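Local structure of pectate lyase (Bacillus, 3VMW) at residues A[98-103]-A[124-129]; A[220-225]-A[243-248]; A[233-238]-A[269-274]. The protein probably cleaves pectate by lyase chemistry, as a secreted member of the polysaccharide lyase 1 family. All coordinates share one frame; numbering follows the deposited sequence.

In the fold
The three contacts join successive coils of the parallel beta-helix of polysaccharide lyase 1 enzymes. Interaction 1 comes first along the chain, pairing strands 97-103 and 123-126; its centre lies about 28 Å from that of interaction 2, across the middle of the molecule, and about 23 Å from that of interaction 3. Interactions 2 and 3 interleave: the segments follow in the order 220-225, 233-238, 243-248 and 269-274, so one coil contributes strand 222-226 to interaction 2 and strand 231-234 to interaction 3, with centres about 22 Å apart. Interactions 1 and 2 are ladders of the coil walls, whereas interaction 3 ties a loop to a strand end where galacturonate is bound.

Interaction 1 of 3, residues A[98-103]-A[124-129]; sequences RLSNAH and EVTDDS
Leu99 and Val125 lie side by side in neighbouring parallel strands, one rung of the ladder that joins consecutive coils of the parallel beta-helix. The strand axes run 4.8 Å apart and nearly aligned. Leu99 is held at both ends of its backbone: its N donates to Glu124 O at 2.8 Å, and its O accepts from Thr126 N at the same length. Both side chains face inward, where Leu99 meets Val132 and Val125 meets Ile134 and Met158, so this side of the ladder is closely filled.

The other face, carrying Arg98, Ser100, Glu124 and Thr126, is polar, and Arg98, partly exposed, makes only light contact across it through the base of its chain, with CG 4.1 Å from Glu124 CB. Its CG stands anti to the backbone N (chi1 -174°), and the chain carries the guanidinium away from Glu124, to salt bridges with Glu119 and Asp67. The Glu124 carboxylate instead bends away, toward a long, weak ion pair with Lys159. Asp127 and Asp128 are partly exposed and form the more solvent-accessible side; Asp127 still reaches back, its OD2 3.4 Å from Ser100 CB.

Beyond the strands both chains turn. Thr126 to Ser129 form a type I' beta turn, while Asn101 takes a left-handed backbone conformation and anchors its amide ND2 on Lys74 O. Thr126 O is gripped by three donors, Asn101 N from across the contact and both Ser129 N and Ser129 OG from within the turn. The hydroxyl does double duty in this buried corner. Ser129 OG, 2.8 Å from Thr126 O, gives its hydrogen to that carbonyl and takes one from Ala102 N at 2.9 Å, with an N-H...O angle of 173°.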
loop_
_atom_site.group_PDB
_atom_site.type_symbol
_atom_site.label_atom_id
_atom_site.label_comp_id
_atom_site.label_asym_id
_atom_site.label_seq_id
_atom_site.Cartn_x
_atom_site.Cartn_y
_atom_site.Cartn_z
ATOM N N ARG A 98 -3.797 10.773 4.308
ATOM C CA ARG A 98 -2.813 11.222 3.301
ATOM C C ARG A 98 -1.467 11.552 3.955
ATOM O O ARG A 98 -1.410 12.355 4.900
ATOM C CB ARG A 98 -3.307 12.446 2.515
ATOM C CG ARG A 98 -2.330 12.820 1.352
ATOM C CD ARG A 98 -2.895 13.935 0.470
ATOM N NE ARG A 98 -3.145 15.128 1.283
ATOM C CZ ARG A 98 -3.850 16.173 0.876
ATOM N NH1 ARG A 98 -4.022 17.208 1.697
ATOM N NH2 ARG A 98 -4.388 16.185 -0.334
ATOM N N LEU A 99 -0.391 10.922 3.469
ATOM C CA LEU A 99 0.965 11.285 3.899
ATOM C C LEU A 99 1.572 12.216 2.853
ATOM O O LEU A 99 1.756 11.792 1.691
ATOM C CB LEU A 99 1.878 10.063 4.038
ATOM C CG LEU A 99 1.414 8.842 4.854
ATOM C CD1 LEU A 99 2.592 7.927 5.240
ATOM C CD2 LEU A 99 0.674 9.233 6.034
ATOM N N SER A 100 1.879 13.456 3.253
ATOM C CA SER A 100 2.542 14.401 2.333
ATOM C C SER A 100 3.873 14.829 2.922
ATOM O O SER A 100 3.922 15.470 3.989
ATOM C CB SER A 100 1.725 15.695 2.093
ATOM O OG SER A 100 0.372 15.411 1.818
ATOM N N ASN A 101 4.940 14.502 2.211
ATOM C CA ASN A 101 6.296 14.791 2.658
ATOM C C ASN A 101 6.462 14.335 4.098
ATOM O O ASN A 101 7.009 15.061 4.943
ATOM C CB ASN A 101 6.636 16.283 2.484
ATOM C CG ASN A 101 8.128 16.525 2.461
ATOM O OD1 ASN A 101 8.893 15.582 2.523
ATOM N ND2 ASN A 101 8.548 17.791 2.391
ATOM N N ALA A 102 5.977 13.113 4.355
ATOM C CA ALA A 102 5.968 12.533 5.704
ATOM C C ALA A 102 7.074 11.477 5.764
ATOM O O ALA A 102 7.192 10.626 4.870
ATOM C CB ALA A 102 4.619 11.906 5.998
ATOM N N HIS A 103 7.889 11.556 6.803
ATOM C CA HIS A 103 9.078 10.723 6.924
ATOM C C HIS A 103 9.054 9.957 8.244
ATOM O O HIS A 103 8.746 10.516 9.306
ATOM C CB HIS A 103 10.340 11.592 6.827
ATOM C CG HIS A 103 10.544 12.190 5.471
ATOM N ND1 HIS A 103 9.701 13.149 4.942
ATOM C CD2 HIS A 103 11.472 11.941 4.519
ATOM C CE1 HIS A 103 10.113 13.477 3.727
ATOM N NE2 HIS A 103 11.195 12.771 3.455
ATOM N N GLU A 124 -2.854 7.365 0.982
ATOM C CA GLU A 124 -2.175 7.993 -0.171
ATOM C C GLU A 124 -0.818 8.405 0.343
ATOM O O GLU A 124 -0.736 9.156 1.328
ATOM C CB GLU A 124 -2.938 9.277 -0.571
ATOM C CG GLU A 124 -2.358 10.007 -1.775
ATOM C CD GLU A 124 -2.754 9.319 -3.086
ATOM O OE1 GLU A 124 -3.933 8.934 -3.243
ATOM O OE2 GLU A 124 -1.883 9.132 -3.942
ATOM N N VAL A 125 0.251 7.968 -0.325
ATOM C CA VAL A 125 1.617 8.275 0.131
ATOM C C VAL A 125 2.258 9.135 -0.964
ATOM O O VAL A 125 2.506 8.648 -2.057
ATOM C CB VAL A 125 2.444 6.993 0.314
ATOM C CG1 VAL A 125 3.795 7.339 0.926
ATOM C CG2 VAL A 125 1.701 5.955 1.260
ATOM N N THR A 126 2.491 10.419 -0.689
ATOM C CA THR A 126 2.788 11.361 -1.769
ATOM C C THR A 126 3.784 12.465 -1.343
ATOM O O THR A 126 4.298 12.443 -0.221
ATOM C CB THR A 126 1.478 11.954 -2.407
ATOM O OG1 THR A 126 1.816 12.665 -3.599
ATOM C CG2 THR A 126 0.721 12.932 -1.440
ATOM N N ASP A 127 4.086 13.375 -2.267
ATOM C CA ASP A 127 4.963 14.510 -2.013
ATOM C C ASP A 127 6.275 14.134 -1.321
ATOM O O ASP A 127 6.658 14.762 -0.337
ATOM C CB ASP A 127 4.206 15.586 -1.197
ATOM C CG ASP A 127 2.951 16.082 -1.916
ATOM O OD1 ASP A 127 2.978 16.157 -3.169
ATOM O OD2 ASP A 127 1.946 16.374 -1.238
ATOM N N ASP A 128 6.978 13.144 -1.872
ATOM C CA ASP A 128 8.318 12.779 -1.393
ATOM C C ASP A 128 8.332 12.226 0.035
ATOM O O ASP A 128 9.333 12.368 0.749
ATOM C CB ASP A 128 9.258 13.989 -1.487
ATOM C CG ASP A 128 9.337 14.562 -2.916
ATOM O OD1 ASP A 128 10.356 14.320 -3.595
ATOM O OD2 ASP A 128 8.378 15.241 -3.372
ATOM N N SER A 129 7.228 11.615 0.459
ATOM C CA SER A 129 7.243 10.868 1.719
ATOM C C SER A 129 8.239 9.704 1.632
ATOM O O SER A 129 8.367 9.080 0.562
ATOM C CB SER A 129 5.851 10.312 2.014
ATOM O OG SER A 129 4.908 11.350 2.281
#

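Interaction 2 of 3, residues A[220-225]-A[243-248]; sequences NNYFKD and NNYFDN
Phe223 and Phe246 form an offset stack, with ring centroids 4.3 Å apart and planes inclined by 18°. Phe246 CE1 sits over the centre of the Phe223 ring, while Asn244 OD1 and Tyr245 O approach that ring at its edge. Both residues have CG beside the backbone N and anti to the carbonyl carbon, and these matching torsions send the two rings in the same direction from adjacent strands. The pile continues to neighbouring coils, Phe246 meeting Phe284 and Phe223 meeting Phe201 at a steeper tilt.

Beside the phenyl rings, the amides of Asn221 and Asn244 lie nearly coplanar. Asn244 OD1 receives two hydrogen bonds from the same residue, one from Asn221 N at 2.8 Å and one from Asn221 ND2 at 2.9 Å; both donors are tilted out of the carbonyl plane. Asn221 OD1 in turn accepts from Asn199 N, and Asn244 N donates to Asn282 OD1. This repetition is an asparagine ladder, as known from the parallel beta-helix of pectate lyases, running beside the aromatic stack from coil to coil.

The two backbones pair as parallel strands. Tyr245 N binds Asn221 O, Phe223 N binds Tyr245 O at 2.8 Å, and Asp247 N returns to Phe223 O. Further on, Asp225 N reaches Asp247 O.

On the opposite face of the sheet, the Tyr222 and Tyr245 rings meet obliquely, with planes at 78°. Tyr222 CE1 comes 3.8 Å from Tyr245 CD2, and Tyr245 O lies at the edge of the Tyr222 ring. Both tyrosines touch Lys313 of helix 309-319. On this same face Lys224 stretches out fully extended alongside Asp247, but Lys224 NZ remains 5.6 Å from Asp247 OD1.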
loop_
_atom_site.group_PDB
_atom_site.type_symbol
_atom_site.label_atom_id
_atom_site.label_comp_id
_atom_site.label_asym_id
_atom_site.label_seq_id
_atom_site.Cartn_x
_atom_site.Cartn_y
_atom_site.Cartn_z
ATOM N N ASN A 220 5.877 -13.515 -0.979
ATOM C CA ASN A 220 5.062 -14.155 0.054
ATOM C C ASN A 220 3.682 -13.518 0.210
ATOM O O ASN A 220 3.123 -13.515 1.314
ATOM C CB ASN A 220 5.774 -14.164 1.424
ATOM C CG ASN A 220 6.908 -15.186 1.490
ATOM O OD1 ASN A 220 7.112 -16.011 0.549
ATOM N ND2 ASN A 220 7.645 -15.146 2.576
ATOM N N ASN A 221 3.127 -12.991 -0.881
ATOM C CA ASN A 221 1.743 -12.498 -0.816
ATOM C C ASN A 221 0.826 -13.596 -1.302
ATOM O O ASN A 221 1.250 -14.488 -2.053
ATOM C CB ASN A 221 1.557 -11.275 -1.741
ATOM C CG ASN A 221 2.489 -10.120 -1.358
ATOM O OD1 ASN A 221 2.260 -9.393 -0.366
ATOM N ND2 ASN A 221 3.562 -9.962 -2.129
ATOM N N TYR A 222 -0.445 -13.478 -0.953
ATOM C CA TYR A 222 -1.456 -14.424 -1.404
ATOM C C TYR A 222 -2.456 -13.616 -2.251
ATOM O O TYR A 222 -3.174 -12.754 -1.733
ATOM C CB TYR A 222 -2.117 -15.006 -0.145
ATOM C CG TYR A 222 -3.229 -16.034 -0.363
ATOM C CD1 TYR A 222 -3.395 -16.691 -1.576
ATOM C CD2 TYR A 222 -4.081 -16.355 0.680
ATOM C CE1 TYR A 222 -4.412 -17.636 -1.749
ATOM C CE2 TYR A 222 -5.099 -17.263 0.531
ATOM C CZ TYR A 222 -5.261 -17.908 -0.683
ATOM O OH TYR A 222 -6.272 -18.831 -0.766
ATOM N N PHE A 223 -2.443 -13.846 -3.564
ATOM C CA PHE A 223 -3.344 -13.201 -4.500
ATOM C C PHE A 223 -4.488 -14.185 -4.764
ATOM O O PHE A 223 -4.231 -15.371 -5.097
ATOM C CB PHE A 223 -2.628 -12.972 -5.851
ATOM C CG PHE A 223 -1.457 -12.027 -5.797
ATOM C CD1 PHE A 223 -1.555 -10.749 -6.341
ATOM C CD2 PHE A 223 -0.234 -12.436 -5.289
ATOM C CE1 PHE A 223 -0.452 -9.889 -6.320
ATOM C CE2 PHE A 223 0.870 -11.575 -5.266
ATOM C CZ PHE A 223 0.757 -10.298 -5.784
ATOM N N LYS A 224 -5.744 -13.731 -4.628
ATOM C CA LYS A 224 -6.882 -14.629 -4.796
ATOM C C LYS A 224 -8.056 -13.914 -5.429
ATOM O O LYS A 224 -8.420 -12.793 -5.000
ATOM C CB LYS A 224 -7.327 -15.176 -3.436
ATOM C CG LYS A 224 -8.500 -16.169 -3.462
ATOM C CD LYS A 224 -8.871 -16.513 -2.007
ATOM C CE LYS A 224 -9.986 -17.522 -1.912
ATOM N NZ LYS A 224 -10.369 -17.691 -0.481
ATOM N N ASP A 225 -8.635 -14.556 -6.438
ATOM C CA ASP A 225 -9.867 -14.061 -7.050
ATOM C C ASP A 225 -9.656 -12.639 -7.555
ATOM O O ASP A 225 -10.373 -11.705 -7.175
ATOM C CB ASP A 225 -11.033 -14.146 -6.064
ATOM C CG ASP A 225 -11.457 -15.577 -5.790
ATOM O OD1 ASP A 225 -11.059 -16.485 -6.574
ATOM O OD2 ASP A 225 -12.184 -15.799 -4.790
ATOM N N ASN A 243 8.094 -16.126 -4.691
ATOM C CA ASN A 243 7.434 -17.000 -3.722
ATOM C C ASN A 243 6.065 -16.435 -3.288
ATOM O O ASN A 243 5.775 -16.382 -2.106
ATOM C CB ASN A 243 8.320 -17.222 -2.476
ATOM C CG ASN A 243 9.577 -18.052 -2.800
ATOM O OD1 ASN A 243 9.961 -18.138 -3.959
ATOM N ND2 ASN A 243 10.225 -18.611 -1.780
ATOM N N ASN A 244 5.243 -16.017 -4.257
ATOM C CA ASN A 244 3.869 -15.607 -3.966
ATOM C C ASN A 244 2.959 -16.735 -4.375
ATOM O O ASN A 244 3.309 -17.532 -5.242
ATOM C CB ASN A 244 3.457 -14.363 -4.773
ATOM C CG ASN A 244 4.329 -13.182 -4.476
ATOM O OD1 ASN A 244 4.084 -12.478 -3.506
ATOM N ND2 ASN A 244 5.367 -12.959 -5.304
ATOM N N TYR A 245 1.767 -16.773 -3.775
ATOM C CA TYR A 245 0.782 -17.789 -4.122
ATOM C C TYR A 245 -0.370 -17.100 -4.859
ATOM O O TYR A 245 -0.989 -16.168 -4.299
ATOM C CB TYR A 245 0.255 -18.445 -2.826
ATOM C CG TYR A 245 -0.473 -19.731 -3.100
ATOM C CD1 TYR A 245 0.219 -20.937 -3.053
ATOM C CD2 TYR A 245 -1.818 -19.751 -3.443
ATOM C CE1 TYR A 245 -0.385 -22.095 -3.315
ATOM C CE2 TYR A 245 -2.462 -20.970 -3.725
ATOM C CZ TYR A 245 -1.712 -22.131 -3.649
ATOM O OH TYR A 245 -2.233 -23.373 -3.902
ATOM N N PHE A 246 -0.653 -17.533 -6.091
ATOM C CA PHE A 246 -1.770 -16.960 -6.879
ATOM C C PHE A 246 -2.856 -17.991 -7.102
ATOM O O PHE A 246 -2.561 -19.116 -7.506
ATOM C CB PHE A 246 -1.294 -16.531 -8.284
ATOM C CG PHE A 246 -0.226 -15.478 -8.285
ATOM C CD1 PHE A 246 -0.566 -14.137 -8.466
ATOM C CD2 PHE A 246 1.119 -15.825 -8.146
ATOM C CE1 PHE A 246 0.428 -13.132 -8.512
ATOM C CE2 PHE A 246 2.125 -14.845 -8.180
ATOM C CZ PHE A 246 1.770 -13.480 -8.346
ATOM N N ASP A 247 -4.113 -17.622 -6.855
ATOM C CA ASP A 247 -5.230 -18.538 -7.036
ATOM C C ASP A 247 -6.345 -17.796 -7.763
ATOM O O ASP A 247 -6.859 -16.807 -7.238
ATOM C CB ASP A 247 -5.740 -19.019 -5.668
ATOM C CG ASP A 247 -7.002 -19.888 -5.780
ATOM O OD1 ASP A 247 -7.703 -20.071 -4.772
ATOM O OD2 ASP A 247 -7.312 -20.372 -6.877
ATOM N N ASN A 248 -6.686 -18.244 -8.967
ATOM C CA ASN A 248 -7.729 -17.608 -9.783
ATOM C C ASN A 248 -7.428 -16.134 -10.050
ATOM O O ASN A 248 -8.223 -15.252 -9.705
ATOM C CB ASN A 248 -9.092 -17.718 -9.117
ATOM C CG ASN A 248 -10.233 -17.275 -10.047
ATOM O OD1 ASN A 248 -11.298 -16.860 -9.583
ATOM N ND2 ASN A 248 -10.010 -17.362 -11.361
#

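Interaction 3 of 3, residues A[233-238]-A[269-274]; sequences SRVGAR and YGSPST. With ADA (alpha-D-galactopyranuronic acid), chain B; ADA (alpha-D-galactopyranuronic acid), chain C; SO4 (sulfate ion), chain D.
Arg234 and Ser271 meet at the edge of a galacturonate site. The guanidinium grips the carboxylate of the chain B galacturonate with two nearly straight hydrogen bonds, NH1 of Arg234 to O6B at 2.8 Å and NH2 to O6A at 2.7 Å. Its other edge is taken by Ser271 OG, which lies in the guanidinium plane, 2.8 Å from Arg234 NE and 3.1 Å from Arg234 NH1. Gly270 covers one face, and Tyr269 turns a ring face to the chain C sugar.

A second shell fixes these groups: Asp185 holds Ser271 OG, and Asp228 holds Tyr269 OH. A leucine in place of Arg234 would probably leave the sugar carboxylate without its paired donors and Ser271 OG without the two N-H groups that point at it. Further back, Val235 N donates to Ser273 O at 2.8 Å and Gly236 N to Thr274 O at 3.0 Å, clamping the loop to the type I' turn of Arg234 to Ala237. Val235 CG1 rests against Pro272 CD. Strand 231-234, which leads into this turn, runs between parallel strands 210-212 and 265-266, and segment 269-274 belongs to the loop linking strand 265-266 to strand 276-280.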
loop_
_atom_site.group_PDB
_atom_site.type_symbol
_atom_site.label_atom_id
_atom_site.label_comp_id
_atom_site.label_asym_id
_atom_site.label_seq_id
_atom_site.Cartn_x
_atom_site.Cartn_y
_atom_site.Cartn_z
ATOM N N SER A 233 3.402 -4.004 -14.775
ATOM C CA SER A 233 4.717 -3.388 -14.686
ATOM C C SER A 233 4.934 -2.553 -15.939
ATOM O O SER A 233 4.947 -3.076 -17.028
ATOM C CB SER A 233 5.809 -4.458 -14.547
ATOM O OG SER A 233 7.106 -3.885 -14.474
ATOM N N ARG A 234 5.076 -1.244 -15.754
ATOM C CA ARG A 234 5.039 -0.291 -16.870
ATOM C C ARG A 234 6.245 0.637 -16.881
ATOM O O ARG A 234 6.872 0.879 -15.839
ATOM C CB ARG A 234 3.769 0.559 -16.750
ATOM C CG ARG A 234 2.500 -0.231 -17.042
ATOM C CD ARG A 234 1.301 0.341 -16.292
ATOM N NE ARG A 234 0.728 1.513 -16.977
ATOM C CZ ARG A 234 -0.572 1.812 -16.977
ATOM N NH1 ARG A 234 -1.021 2.874 -17.642
ATOM N NH2 ARG A 234 -1.430 1.044 -16.295
ATOM N N VAL A 235 6.553 1.165 -18.064
ATOM C CA VAL A 235 7.603 2.166 -18.210
ATOM C C VAL A 235 8.859 1.950 -17.359
ATOM O O VAL A 235 9.277 2.847 -16.616
ATOM C CB VAL A 235 7.064 3.640 -18.088
ATOM C CG1 VAL A 235 6.387 4.051 -19.394
ATOM C CG2 VAL A 235 6.110 3.830 -16.905
ATOM N N GLY A 236 9.478 0.776 -17.521
ATOM C CA GLY A 236 10.803 0.539 -16.985
ATOM C C GLY A 236 10.799 0.138 -15.515
ATOM O O GLY A 236 11.857 -0.079 -14.920
ATOM N N ALA A 237 9.622 0.053 -14.913
ATOM C CA ALA A 237 9.523 -0.615 -13.618
ATOM C C ALA A 237 10.251 -1.958 -13.607
ATOM O O ALA A 237 10.346 -2.649 -14.652
ATOM C CB ALA A 237 8.035 -0.829 -13.219
ATOM N N ARG A 238 10.747 -2.350 -12.424
ATOM C CA ARG A 238 11.360 -3.662 -12.245
ATOM C C ARG A 238 10.750 -4.283 -11.018
ATOM O O ARG A 238 10.906 -3.762 -9.906
ATOM C CB ARG A 238 12.869 -3.577 -12.044
ATOM C CG ARG A 238 13.623 -2.932 -13.237
ATOM C CD ARG A 238 15.133 -3.029 -13.082
ATOM N NE ARG A 238 15.634 -2.279 -11.926
ATOM C CZ ARG A 238 16.906 -2.302 -11.522
ATOM N NH1 ARG A 238 17.294 -1.582 -10.472
ATOM N NH2 ARG A 238 17.802 -3.061 -12.163
ATOM N N TYR A 269 -3.103 -2.327 -20.211
ATOM C CA TYR A 269 -3.881 -1.084 -20.173
ATOM C C TYR A 269 -3.263 0.160 -20.821
ATOM O O TYR A 269 -3.957 0.936 -21.480
ATOM C CB TYR A 269 -4.195 -0.735 -18.736
ATOM C CG TYR A 269 -4.938 -1.804 -17.989
ATOM C CD1 TYR A 269 -5.934 -2.573 -18.596
ATOM C CD2 TYR A 269 -4.652 -2.036 -16.662
ATOM C CE1 TYR A 269 -6.631 -3.581 -17.840
ATOM C CE2 TYR A 269 -5.304 -3.016 -15.928
ATOM C CZ TYR A 269 -6.289 -3.770 -16.507
ATOM O OH TYR A 269 -6.904 -4.710 -15.718
ATOM N N GLY A 270 -1.979 0.404 -20.602
ATOM C CA GLY A 270 -1.446 1.682 -21.044
ATOM C C GLY A 270 0.002 1.934 -20.711
ATOM O O GLY A 270 0.718 1.003 -20.313
ATOM N N SER A 271 0.399 3.201 -20.882
ATOM C CA SER A 271 1.782 3.654 -20.867
ATOM C C SER A 271 2.498 3.253 -22.177
ATOM O O SER A 271 2.191 2.238 -22.786
ATOM C CB SER A 271 2.544 3.151 -19.626
ATOM O OG SER A 271 1.894 3.588 -18.418
ATOM N N PRO A 272 3.472 4.067 -22.594
ATOM C CA PRO A 272 4.117 3.906 -23.911
ATOM C C PRO A 272 5.073 2.718 -24.001
ATOM O O PRO A 272 5.330 2.280 -25.100
ATOM C CB PRO A 272 4.864 5.235 -24.117
ATOM C CG PRO A 272 4.989 5.843 -22.736
ATOM C CD PRO A 272 3.792 5.351 -21.940
ATOM N N SER A 273 5.574 2.198 -22.880
ATOM C CA SER A 273 6.540 1.090 -22.930
ATOM C C SER A 273 6.375 0.190 -21.707
ATOM O O SER A 273 5.760 0.571 -20.723
ATOM C CB SER A 273 7.993 1.601 -23.020
ATOM O OG SER A 273 8.377 2.299 -21.840
ATOM N N THR A 274 6.936 -1.003 -21.788
ATOM C CA THR A 274 6.711 -2.027 -20.775
ATOM C C THR A 274 7.595 -1.791 -19.564
ATOM O O THR A 274 8.614 -1.106 -19.665
ATOM C CB THR A 274 7.064 -3.422 -21.341
ATOM O OG1 THR A 274 6.622 -4.435 -20.433
ATOM C CG2 THR A 274 8.562 -3.555 -21.533
HETATM C C1 ADA B . -7.914 2.186 -15.351
HETATM C C2 ADA B . -8.351 3.641 -15.265
HETATM C C3 ADA B . -7.796 4.443 -16.393
HETATM C C4 ADA B . -6.366 4.337 -16.549
HETATM C C5 ADA B . -5.927 2.877 -16.599
HETATM C C6 ADA B . -4.489 2.646 -16.619
HETATM O O2 ADA B . -9.744 3.616 -15.325
HETATM O O3 ADA B . -8.146 5.835 -16.160
HETATM O O4 ADA B . -5.758 4.952 -15.411
HETATM O O5 ADA B . -6.516 2.075 -15.491
HETATM O O6B ADA B . -3.755 3.289 -17.413
HETATM O O6A ADA B . -3.972 1.734 -15.890
HETATM C C1 ADA C . -10.670 -0.558 -18.113
HETATM C C2 ADA C . -9.790 0.483 -18.766
HETATM C C3 ADA C . -8.366 0.283 -18.378
HETATM C C4 ADA C . -8.191 0.333 -16.938
HETATM C C5 ADA C . -9.033 -0.740 -16.325
HETATM C C6 ADA C . -8.968 -0.770 -14.863
HETATM O O2 ADA C . -9.958 0.432 -20.162
HETATM O O3 ADA C . -7.517 1.196 -19.094
HETATM O O4 ADA C . -8.606 1.639 -16.430
HETATM O O5 ADA C . -10.467 -0.571 -16.719
HETATM O O6B ADA C . -7.888 -0.954 -14.259
HETATM O O6A ADA C . -10.033 -0.615 -14.204
HETATM S S SO4 D . 20.926 -2.110 -9.775
HETATM O O1 SO4 D . 20.336 -0.892 -9.215
HETATM O O2 SO4 D . 20.308 -3.285 -9.151
HETATM O O3 SO4 D . 20.693 -2.126 -11.216
HETATM O O4 SO4 D . 22.364 -2.127 -9.534
#